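Local coordinates for 70 kDa protein (Xanthomonas sp., PDB 4B2N) that acts as a processive rubber oxygenase, a c-type cytochrome with two covalently bound hemes that uses dioxygen to cleave the polyisoprene chain, at residues A[109-114]-A[223-228]; A[275-280]-A[436-441]; A[441-446]-A[478-483]. All blocks are in the same frame, centred on the assembly; numbering follows the deposited sequence.

Contact 1 (A[109-114]-A[223-228])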
loop_
_atom_site.group_PDB
_atom_site.type_symbol
_atom_site.label_atom_id
_atom_site.label_comp_id
_atom_site.label_asym_id
_atom_site.label_seq_id
_atom_site.Cartn_x
_atom_site.Cartn_y
_atom_site.Cartn_z
ATOM N N GLN A 109 -14.569 -3.230 5.875
ATOM C CA GLN A 109 -15.305 -3.607 7.084
ATOM C C GLN A 109 -15.756 -2.452 7.995
ATOM O O GLN A 109 -14.924 -1.824 8.570
ATOM C CB GLN A 109 -14.382 -4.567 7.892
ATOM C CG GLN A 109 -15.075 -5.077 9.160
ATOM C CD GLN A 109 -16.317 -5.820 8.844
ATOM O OE1 GLN A 109 -16.280 -6.855 8.116
ATOM N NE2 GLN A 109 -17.425 -5.393 9.426
ATOM N N PRO A 110 -17.085 -2.248 8.201
ATOM C CA PRO A 110 -17.504 -1.200 9.143
ATOM C C PRO A 110 -17.021 -1.504 10.550
ATOM O O PRO A 110 -17.017 -2.680 10.955
ATOM C CB PRO A 110 -19.029 -1.308 9.122
ATOM C CG PRO A 110 -19.344 -1.696 7.705
ATOM C CD PRO A 110 -18.209 -2.666 7.333
ATOM N N MET A 111 -16.716 -0.469 11.329
ATOM C CA MET A 111 -16.170 -0.679 12.680
ATOM C C MET A 111 -17.095 -0.209 13.781
ATOM O O MET A 111 -17.022 -0.739 14.865
ATOM C CB MET A 111 -14.784 -0.057 12.868
ATOM C CG MET A 111 -13.804 -0.605 11.883
ATOM S SD MET A 111 -12.183 0.228 11.902
ATOM C CE MET A 111 -12.704 1.927 12.015
ATOM N N ALA A 112 -17.898 0.827 13.526
ATOM C CA ALA A 112 -18.676 1.513 14.590
ATOM C C ALA A 112 -19.974 2.066 14.032
ATOM O O ALA A 112 -20.063 2.435 12.845
ATOM C CB ALA A 112 -17.810 2.629 15.175
ATOM N N LEU A 113 -21.006 2.163 14.862
ATOM C CA LEU A 113 -22.185 2.919 14.539
ATOM C C LEU A 113 -21.791 4.376 14.407
ATOM O O LEU A 113 -20.846 4.877 15.090
ATOM C CB LEU A 113 -23.207 2.802 15.714
ATOM C CG LEU A 113 -23.625 1.368 16.033
ATOM C CD1 LEU A 113 -24.302 1.436 17.412
ATOM C CD2 LEU A 113 -24.626 0.807 15.031
ATOM N N ALA A 114 -22.488 5.077 13.528
ATOM C CA ALA A 114 -22.240 6.507 13.461
ATOM C C ALA A 114 -22.339 7.236 14.844
ATOM O O ALA A 114 -21.482 8.098 15.192
ATOM C CB ALA A 114 -23.151 7.104 12.419
ATOM N N SER A 223 -8.379 -0.168 18.167
ATOM C CA SER A 223 -8.508 -0.259 19.634
ATOM C C SER A 223 -9.641 0.605 20.153
ATOM O O SER A 223 -10.551 0.090 20.905
ATOM C CB SER A 223 -7.181 0.148 20.286
ATOM O OG SER A 223 -7.342 0.049 21.672
ATOM N N ASP A 224 -9.653 1.882 19.750
ATOM C CA ASP A 224 -10.761 2.754 20.152
ATOM C C ASP A 224 -12.099 2.176 19.711
ATOM O O ASP A 224 -13.063 2.136 20.498
ATOM C CB ASP A 224 -10.637 4.203 19.661
ATOM C CG ASP A 224 -9.444 4.943 20.283
ATOM O OD1 ASP A 224 -8.830 4.466 21.276
ATOM O OD2 ASP A 224 -9.154 6.038 19.779
ATOM N N MET A 225 -12.193 1.811 18.433
ATOM C CA MET A 225 -13.504 1.416 17.864
ATOM C C MET A 225 -14.045 0.163 18.557
ATOM O O MET A 225 -15.288 0.011 18.762
ATOM C CB MET A 225 -13.316 1.135 16.357
ATOM C CG MET A 225 -12.984 2.361 15.559
ATOM S SD MET A 225 -14.425 3.358 15.515
ATOM C CE MET A 225 -14.196 4.110 13.912
ATOM N N PHE A 226 -13.109 -0.684 18.946
ATOM C CA PHE A 226 -13.422 -1.977 19.551
ATOM C C PHE A 226 -14.199 -1.731 20.846
ATOM O O PHE A 226 -15.035 -2.559 21.206
ATOM C CB PHE A 226 -12.170 -2.874 19.812
ATOM C CG PHE A 226 -12.514 -4.121 20.640
ATOM C CD1 PHE A 226 -13.275 -5.133 20.074
ATOM C CD2 PHE A 226 -12.141 -4.242 21.984
ATOM C CE1 PHE A 226 -13.641 -6.253 20.825
ATOM C CE2 PHE A 226 -12.533 -5.348 22.740
ATOM C CZ PHE A 226 -13.265 -6.348 22.161
ATOM N N ARG A 227 -13.940 -0.597 21.520
ATOM C CA ARG A 227 -14.576 -0.319 22.822
ATOM C C ARG A 227 -15.889 0.418 22.673
ATOM O O ARG A 227 -16.487 0.800 23.652
ATOM C CB ARG A 227 -13.653 0.488 23.743
ATOM C CG ARG A 227 -12.335 -0.236 24.049
ATOM C CD ARG A 227 -11.597 0.398 25.229
ATOM N NE ARG A 227 -11.143 1.750 24.974
ATOM C CZ ARG A 227 -10.116 2.075 24.169
ATOM N NH1 ARG A 227 -9.402 1.160 23.487
ATOM N NH2 ARG A 227 -9.795 3.344 24.035
ATOM N N THR A 228 -16.327 0.679 21.436
ATOM C CA THR A 228 -17.639 1.223 21.234
ATOM C C THR A 228 -18.745 0.146 21.152
ATOM O O THR A 228 -18.440 -1.052 21.055
ATOM C CB THR A 228 -17.674 2.114 19.950
ATOM O OG1 THR A 228 -17.602 1.286 18.775
ATOM C CG2 THR A 228 -16.580 3.234 20.001
HETATM O O HOH W 1 -19.992 1.130 17.435
#

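Contact 2 (A[275-280]-A[436-441])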
loop_
_atom_site.group_PDB
_atom_site.type_symbol
_atom_site.label_atom_id
_atom_site.label_comp_id
_atom_site.label_asym_id
_atom_site.label_seq_id
_atom_site.Cartn_x
_atom_site.Cartn_y
_atom_site.Cartn_z
ATOM N N GLU A 275 -6.539 -24.827 5.033
ATOM C CA GLU A 275 -5.686 -24.028 4.139
ATOM C C GLU A 275 -4.945 -22.870 4.800
ATOM O O GLU A 275 -4.223 -22.141 4.162
ATOM C CB GLU A 275 -6.512 -23.525 2.956
ATOM C CG GLU A 275 -7.045 -24.679 2.108
ATOM C CD GLU A 275 -7.573 -24.143 0.789
ATOM O OE1 GLU A 275 -6.748 -23.949 -0.179
ATOM O OE2 GLU A 275 -8.796 -23.881 0.694
ATOM N N TYR A 276 -5.162 -22.700 6.085
ATOM C CA TYR A 276 -4.452 -21.699 6.862
ATOM C C TYR A 276 -3.175 -22.267 7.472
ATOM O O TYR A 276 -3.252 -23.202 8.275
ATOM C CB TYR A 276 -5.369 -21.291 7.983
ATOM C CG TYR A 276 -4.872 -20.132 8.808
ATOM C CD1 TYR A 276 -4.442 -18.933 8.197
ATOM C CD2 TYR A 276 -4.885 -20.216 10.206
ATOM C CE1 TYR A 276 -3.991 -17.848 8.979
ATOM C CE2 TYR A 276 -4.430 -19.177 11.000
ATOM C CZ TYR A 276 -4.003 -17.979 10.405
ATOM O OH TYR A 276 -3.578 -16.929 11.235
ATOM N N VAL A 277 -2.024 -21.662 7.148
ATOM C CA VAL A 277 -0.724 -22.087 7.716
ATOM C C VAL A 277 -0.592 -21.205 8.973
ATOM O O VAL A 277 -0.142 -20.071 8.873
ATOM C CB VAL A 277 0.419 -21.883 6.680
ATOM C CG1 VAL A 277 1.791 -22.272 7.238
ATOM C CG2 VAL A 277 0.127 -22.675 5.408
ATOM N N ALA A 278 -1.052 -21.683 10.137
ATOM C CA ALA A 278 -1.237 -20.786 11.327
ATOM C C ALA A 278 0.059 -20.262 11.946
ATOM O O ALA A 278 0.031 -19.468 12.888
ATOM C CB ALA A 278 -2.090 -21.440 12.405
ATOM N N ASP A 279 1.172 -20.690 11.377
ATOM C CA ASP A 279 2.511 -20.460 11.897
ATOM C C ASP A 279 3.370 -19.817 10.783
ATOM O O ASP A 279 4.582 -19.840 10.886
ATOM C CB ASP A 279 3.112 -21.818 12.247
ATOM C CG ASP A 279 2.985 -22.801 11.078
ATOM O OD1 ASP A 279 1.867 -23.312 10.812
ATOM O OD2 ASP A 279 3.987 -23.015 10.375
ATOM N N ALA A 280 2.750 -19.303 9.703
ATOM C CA ALA A 280 3.503 -18.531 8.706
ATOM C C ALA A 280 4.075 -17.379 9.503
ATOM O O ALA A 280 3.433 -16.868 10.407
ATOM C CB ALA A 280 2.601 -18.006 7.603
ATOM N N MET A 436 4.529 -14.815 1.608
ATOM C CA MET A 436 3.928 -16.001 0.987
ATOM C C MET A 436 5.051 -16.943 0.519
ATOM O O MET A 436 4.963 -17.555 -0.540
ATOM C CB MET A 436 3.025 -15.561 -0.153
ATOM C CG MET A 436 1.689 -14.990 0.338
ATOM S SD MET A 436 0.404 -16.211 0.500
ATOM C CE MET A 436 -0.099 -16.538 -1.198
ATOM N N ALA A 437 6.122 -16.999 1.313
ATOM C CA ALA A 437 7.239 -17.845 1.003
ATOM C C ALA A 437 6.874 -19.356 0.900
ATOM O O ALA A 437 7.491 -20.078 0.102
ATOM C CB ALA A 437 8.383 -17.626 2.022
ATOM N N ASP A 438 5.892 -19.801 1.663
ATOM C CA ASP A 438 5.487 -21.227 1.728
ATOM C C ASP A 438 4.658 -21.648 0.499
ATOM O O ASP A 438 3.578 -21.052 0.235
ATOM C CB ASP A 438 4.652 -21.430 2.996
ATOM C CG ASP A 438 4.474 -22.878 3.369
ATOM O OD1 ASP A 438 4.045 -23.729 2.550
ATOM O OD2 ASP A 438 4.723 -23.165 4.558
ATOM N N GLU A 439 5.119 -22.695 -0.208
ATOM C CA GLU A 439 4.444 -23.223 -1.391
ATOM C C GLU A 439 2.986 -23.512 -1.103
ATOM O O GLU A 439 2.128 -23.360 -1.995
ATOM C CB GLU A 439 5.164 -24.492 -1.900
ATOM C CG GLU A 439 4.510 -25.215 -3.080
ATOM C CD GLU A 439 4.719 -24.483 -4.419
ATOM O OE1 GLU A 439 5.431 -23.452 -4.450
ATOM O OE2 GLU A 439 4.163 -24.906 -5.468
ATOM N N ARG A 440 2.693 -23.945 0.131
ATOM C CA ARG A 440 1.308 -24.337 0.490
ATOM C C ARG A 440 0.377 -23.145 0.371
ATOM O O ARG A 440 -0.741 -23.266 -0.101
ATOM C CB ARG A 440 1.216 -24.874 1.924
ATOM C CG ARG A 440 1.847 -26.270 2.074
ATOM C CD ARG A 440 1.932 -26.673 3.527
ATOM N NE ARG A 440 2.776 -25.777 4.308
ATOM C CZ ARG A 440 2.947 -25.863 5.632
ATOM N NH1 ARG A 440 2.301 -26.798 6.344
ATOM N NH2 ARG A 440 3.703 -24.975 6.248
ATOM N N GLN A 441 0.847 -22.007 0.870
ATOM C CA GLN A 441 0.097 -20.776 0.790
ATOM C C GLN A 441 -0.127 -20.299 -0.667
ATOM O O GLN A 441 -1.263 -19.902 -1.062
ATOM C CB GLN A 441 0.846 -19.720 1.592
ATOM C CG GLN A 441 0.835 -19.955 3.118
ATOM C CD GLN A 441 1.666 -18.874 3.790
ATOM O OE1 GLN A 441 2.861 -18.759 3.513
ATOM N NE2 GLN A 441 1.040 -18.029 4.591
HETATM O O HOH W 2 -2.440 -23.805 2.500
#

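Contact 3 (A[441-446]-A[478-483])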
loop_
_atom_site.group_PDB
_atom_site.type_symbol
_atom_site.label_atom_id
_atom_site.label_comp_id
_atom_site.label_asym_id
_atom_site.label_seq_id
_atom_site.Cartn_x
_atom_site.Cartn_y
_atom_site.Cartn_z
ATOM N N GLN A 441 0.847 -22.007 0.870
ATOM C CA GLN A 441 0.097 -20.776 0.790
ATOM C C GLN A 441 -0.127 -20.299 -0.667
ATOM O O GLN A 441 -1.263 -19.902 -1.062
ATOM C CB GLN A 441 0.846 -19.720 1.592
ATOM C CG GLN A 441 0.835 -19.955 3.118
ATOM C CD GLN A 441 1.666 -18.874 3.790
ATOM O OE1 GLN A 441 2.861 -18.759 3.513
ATOM N NE2 GLN A 441 1.040 -18.029 4.591
ATOM N N ARG A 442 0.940 -20.303 -1.461
ATOM C CA ARG A 442 0.840 -19.883 -2.850
ATOM C C ARG A 442 -0.080 -20.814 -3.627
ATOM O O ARG A 442 -0.856 -20.373 -4.460
ATOM C CB ARG A 442 2.233 -19.741 -3.499
ATOM C CG ARG A 442 2.993 -18.565 -2.916
ATOM C CD ARG A 442 4.310 -18.294 -3.630
ATOM N NE ARG A 442 5.063 -19.520 -3.866
ATOM C CZ ARG A 442 5.921 -20.044 -3.012
ATOM N NH1 ARG A 442 6.139 -19.467 -1.858
ATOM N NH2 ARG A 442 6.548 -21.167 -3.305
ATOM N N ARG A 443 -0.044 -22.102 -3.309
ATOM C CA ARG A 443 -0.892 -23.021 -4.054
ATOM C C ARG A 443 -2.388 -22.800 -3.735
ATOM O O ARG A 443 -3.197 -22.981 -4.653
ATOM C CB ARG A 443 -0.547 -24.471 -3.769
ATOM C CG ARG A 443 0.660 -24.941 -4.548
ATOM C CD ARG A 443 0.884 -26.439 -4.272
ATOM N NE ARG A 443 2.051 -26.845 -5.056
ATOM C CZ ARG A 443 2.161 -28.006 -5.722
ATOM N NH1 ARG A 443 1.173 -28.911 -5.716
ATOM N NH2 ARG A 443 3.268 -28.237 -6.476
ATOM N N ALA A 444 -2.713 -22.476 -2.482
ATOM C CA ALA A 444 -4.088 -22.158 -2.104
ATOM C C ALA A 444 -4.639 -20.954 -2.928
ATOM O O ALA A 444 -5.790 -20.909 -3.371
ATOM C CB ALA A 444 -4.143 -21.777 -0.636
ATOM N N TRP A 445 -3.802 -19.917 -3.010
ATOM C CA TRP A 445 -4.088 -18.752 -3.814
ATOM C C TRP A 445 -4.219 -19.100 -5.307
ATOM O O TRP A 445 -5.191 -18.691 -5.984
ATOM C CB TRP A 445 -2.920 -17.760 -3.606
ATOM C CG TRP A 445 -3.031 -16.580 -4.513
ATOM C CD1 TRP A 445 -2.700 -16.520 -5.858
ATOM C CD2 TRP A 445 -3.522 -15.269 -4.163
ATOM N NE1 TRP A 445 -2.934 -15.249 -6.358
ATOM C CE2 TRP A 445 -3.435 -14.460 -5.367
ATOM C CE3 TRP A 445 -4.016 -14.689 -2.975
ATOM C CZ2 TRP A 445 -3.854 -13.118 -5.404
ATOM C CZ3 TRP A 445 -4.401 -13.318 -3.015
ATOM C CH2 TRP A 445 -4.297 -12.554 -4.201
ATOM N N ASN A 446 -3.179 -19.764 -5.855
ATOM C CA ASN A 446 -3.065 -20.125 -7.271
ATOM C C ASN A 446 -4.226 -20.954 -7.803
ATOM O O ASN A 446 -4.513 -20.948 -9.001
ATOM C CB ASN A 446 -1.774 -20.904 -7.493
ATOM C CG ASN A 446 -0.549 -20.025 -7.346
ATOM O OD1 ASN A 446 -0.690 -18.786 -7.319
ATOM N ND2 ASN A 446 0.657 -20.627 -7.273
ATOM N N ALA A 478 -6.404 -28.862 0.155
ATOM C CA ALA A 478 -5.227 -28.969 1.069
ATOM C C ALA A 478 -4.259 -30.044 0.560
ATOM O O ALA A 478 -3.045 -29.898 0.651
ATOM C CB ALA A 478 -5.694 -29.280 2.498
ATOM N N ILE A 479 -4.804 -31.136 0.019
ATOM C CA ILE A 479 -3.970 -32.153 -0.575
ATOM C C ILE A 479 -3.139 -31.612 -1.740
ATOM O O ILE A 479 -1.892 -31.833 -1.815
ATOM C CB ILE A 479 -4.812 -33.358 -1.013
ATOM C CG1 ILE A 479 -5.317 -34.107 0.256
ATOM C CG2 ILE A 479 -3.962 -34.273 -1.898
ATOM C CD1 ILE A 479 -6.505 -35.025 -0.105
ATOM N N TYR A 480 -3.792 -30.898 -2.641
ATOM C CA TYR A 480 -3.074 -30.227 -3.715
ATOM C C TYR A 480 -2.049 -29.237 -3.132
ATOM O O TYR A 480 -0.882 -29.225 -3.566
ATOM C CB TYR A 480 -4.015 -29.433 -4.657
ATOM C CG TYR A 480 -3.191 -28.595 -5.576
ATOM C CD1 TYR A 480 -2.402 -29.205 -6.567
ATOM C CD2 TYR A 480 -3.130 -27.188 -5.422
ATOM C CE1 TYR A 480 -1.556 -28.438 -7.368
ATOM C CE2 TYR A 480 -2.328 -26.410 -6.250
ATOM C CZ TYR A 480 -1.545 -27.057 -7.215
ATOM O OH TYR A 480 -0.764 -26.261 -8.007
ATOM N N ASN A 481 -2.468 -28.430 -2.166
ATOM C CA ASN A 481 -1.559 -27.437 -1.543
ATOM C C ASN A 481 -0.273 -28.077 -0.960
ATOM O O ASN A 481 0.840 -27.464 -0.949
ATOM C CB ASN A 481 -2.305 -26.670 -0.447
ATOM C CG ASN A 481 -3.419 -25.804 -1.010
ATOM O OD1 ASN A 481 -3.507 -25.603 -2.226
ATOM N ND2 ASN A 481 -4.269 -25.263 -0.103
ATOM N N ASN A 482 -0.407 -29.350 -0.575
ATOM C CA ASN A 482 0.692 -30.090 0.046
ATOM C C ASN A 482 1.328 -31.057 -0.953
ATOM O O ASN A 482 1.949 -32.053 -0.567
ATOM C CB ASN A 482 0.187 -30.787 1.334
ATOM C CG ASN A 482 -0.199 -29.772 2.465
ATOM O OD1 ASN A 482 -1.365 -29.173 2.571
ATOM N ND2 ASN A 482 0.784 -29.552 3.320
ATOM N N GLY A 483 1.175 -30.808 -2.248
ATOM C CA GLY A 483 1.938 -31.576 -3.265
ATOM C C GLY A 483 1.221 -32.719 -3.938
ATOM O O GLY A 483 1.806 -33.411 -4.773
HETATM O O HOH W 3 1.177 -31.221 -7.100
HETATM O O HOH W 4 0.233 -23.584 -8.036
#

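Contact 1 (A[109-114]-A[223-228])
Met111 and Met225 meet methyl to methyl, their side chains crossing at about a right angle. The two CE atoms, Met111 CE and Met225 CE, are only 3.3 Å apart, tighter than usual for carbon against carbon, and Met111 CE also lies 3.6 Å from Met225 CG. The Met111 chain runs out straight through SD and then bends at its last torsion (chi3 -43°), which turns CE to the Met225 side chain. Nearer the backbones, the Met111 and Met225 CB atoms pack alongside each other. The sulfur of Met225 is covered by the next residue, Ala112, whose CB lies 3.5 Å from Met225 SD. That two successive residues both supply side chains here is consistent with the classic beta bulge they form: Met111 and Ala112 together face Ile187 of strand 186-189, the middle strand of a small three-stranded antiparallel sheet whose edge is strand 112-113, and both send CB toward helix 218-226. Beyond the helix end, Thr228 OG1 sits 3.8 Å from Ala112 CB and donates to Met225 O (2.6 Å), in the carbonyl plane on a lone pair. The same oxygen accepts from Thr228 N, so two bonds of Thr228 grip it. A water donates to Thr228 OG1 at 2.7 Å and accepts from Leu113 N at 3.0 Å, the polar link between the segments.

Contact 2 (A[275-280]-A[436-441])
Val277 puts both its methyl groups against the start of helix 439-446, one on Gln441 and the other on Arg440. The close-packed part is mostly aliphatic: Val277 CG2 rests 3.6 Å from Gln441 CG, the two side chains crossing at about a right angle, and Ala280 CB covers the amide end of the same glutamine. A type I beta turn from Val277 to Ala280, closed by Ala280 N to Val277 O, brings these two residues to one side, while Gln441 also touches Ser256 of helix 253-261. Toward solvent the packing gives way to charge. Val277 CG1 (anti to the backbone N, chi1 178°) lies 3.5 Å from Arg440 NH2, and Val277 CG2 stands over one guanidinium face, offset toward its rim. The edge of that guanidinium is taken by Asp438, the N-cap residue, held side-on: Arg440 NE bonds Asp438 OD1 at 3.0 Å and Arg440 NH2 bonds Asp438 OD2 at 2.7 Å. Asp438 OD1 also receives Arg440 N on its anti lone pair, the capping bond. Asp279, on the exposed turn, brings OD2 no nearer than 4.6 Å to Arg440 NH2, beyond a salt bridge. With no direct hydrogen bond between the segments and the arginine's charge paired within its own helix start, the loop is probably held here by van der Waals contact, Asp279 adding at most a weak electrostatic pull.

Contact 3 (A[441-446]-A[478-483])
Arg443 is extended from CG to NE, chi3 179° placing NE far out from its helix, and Tyr480 has CG anti to its backbone N (chi1 170°); the two side chains cross at about a right angle near the end of helix 467-481. That end is a Schellman motif, with Gly483 at the C-prime position, its phi positive and its N bonded to Tyr480 O, while Ile479 O accepts from the backbone N of the residue after Gly483. Arg443 CD lies over the ring face, 4.1 Å from its centroid, a CH-pi contact, and the guanidinium follows flat on the ring with the planes 28° apart. Arg443 CZ stands 4.6 Å from the centroid and off-centre, which makes the cation-pi interaction a displaced one; the closest approach of the two flat groups is Arg443 NH1 to Tyr480 CE1, at 3.2 Å. The same NH1 also donates to Tyr480 O at 3.0 Å in a somewhat bent bond, tilted from both the carbonyl and the guanidinium plane. Gly483 N reaches that oxygen from the opposite face, so this carbonyl of the last turn is gripped twice. Arg443 NE forms a salt bridge with Glu439 OE2 one turn earlier, which would help fix the rotation of the group; a water accepts from NH1, in plane at the guanidinium edge. Where the backbones come closest, Asn481 lays its amide on the neighbouring helix: Ala444 CB is 3.5 Å from Asn481 ND2, whose hydrogen bond goes to Glu275. Tyr480 is held at its tip as well: a second water, in the plane of the ring at its edge, joins Tyr480 OH at 2.9 Å to Asn446 ND2 at 3.1 Å.

How the contacts relate
Contacts 2 and 3 form one continuous region, their centres 9 Å apart. They share Gln441 and both use helix 439-446: contact 2 lies at its start and contact 3 farther along it. Glu275 ties them further, since it belongs to the loop of contact 2 yet its side chain touches Ala444 of contact 3, and Arg440 CG packs 3.4 Å from Asn481 O. Contact 1 is a separate unit: its centre is about 30 Å from that of contact 2 and 35 Å from that of contact 3. Relative to bound heme c, the Met111 side chain is about 9 Å away and that of Gln441 about 13 Å, whereas contact 3 lies away from the heme-binding residues.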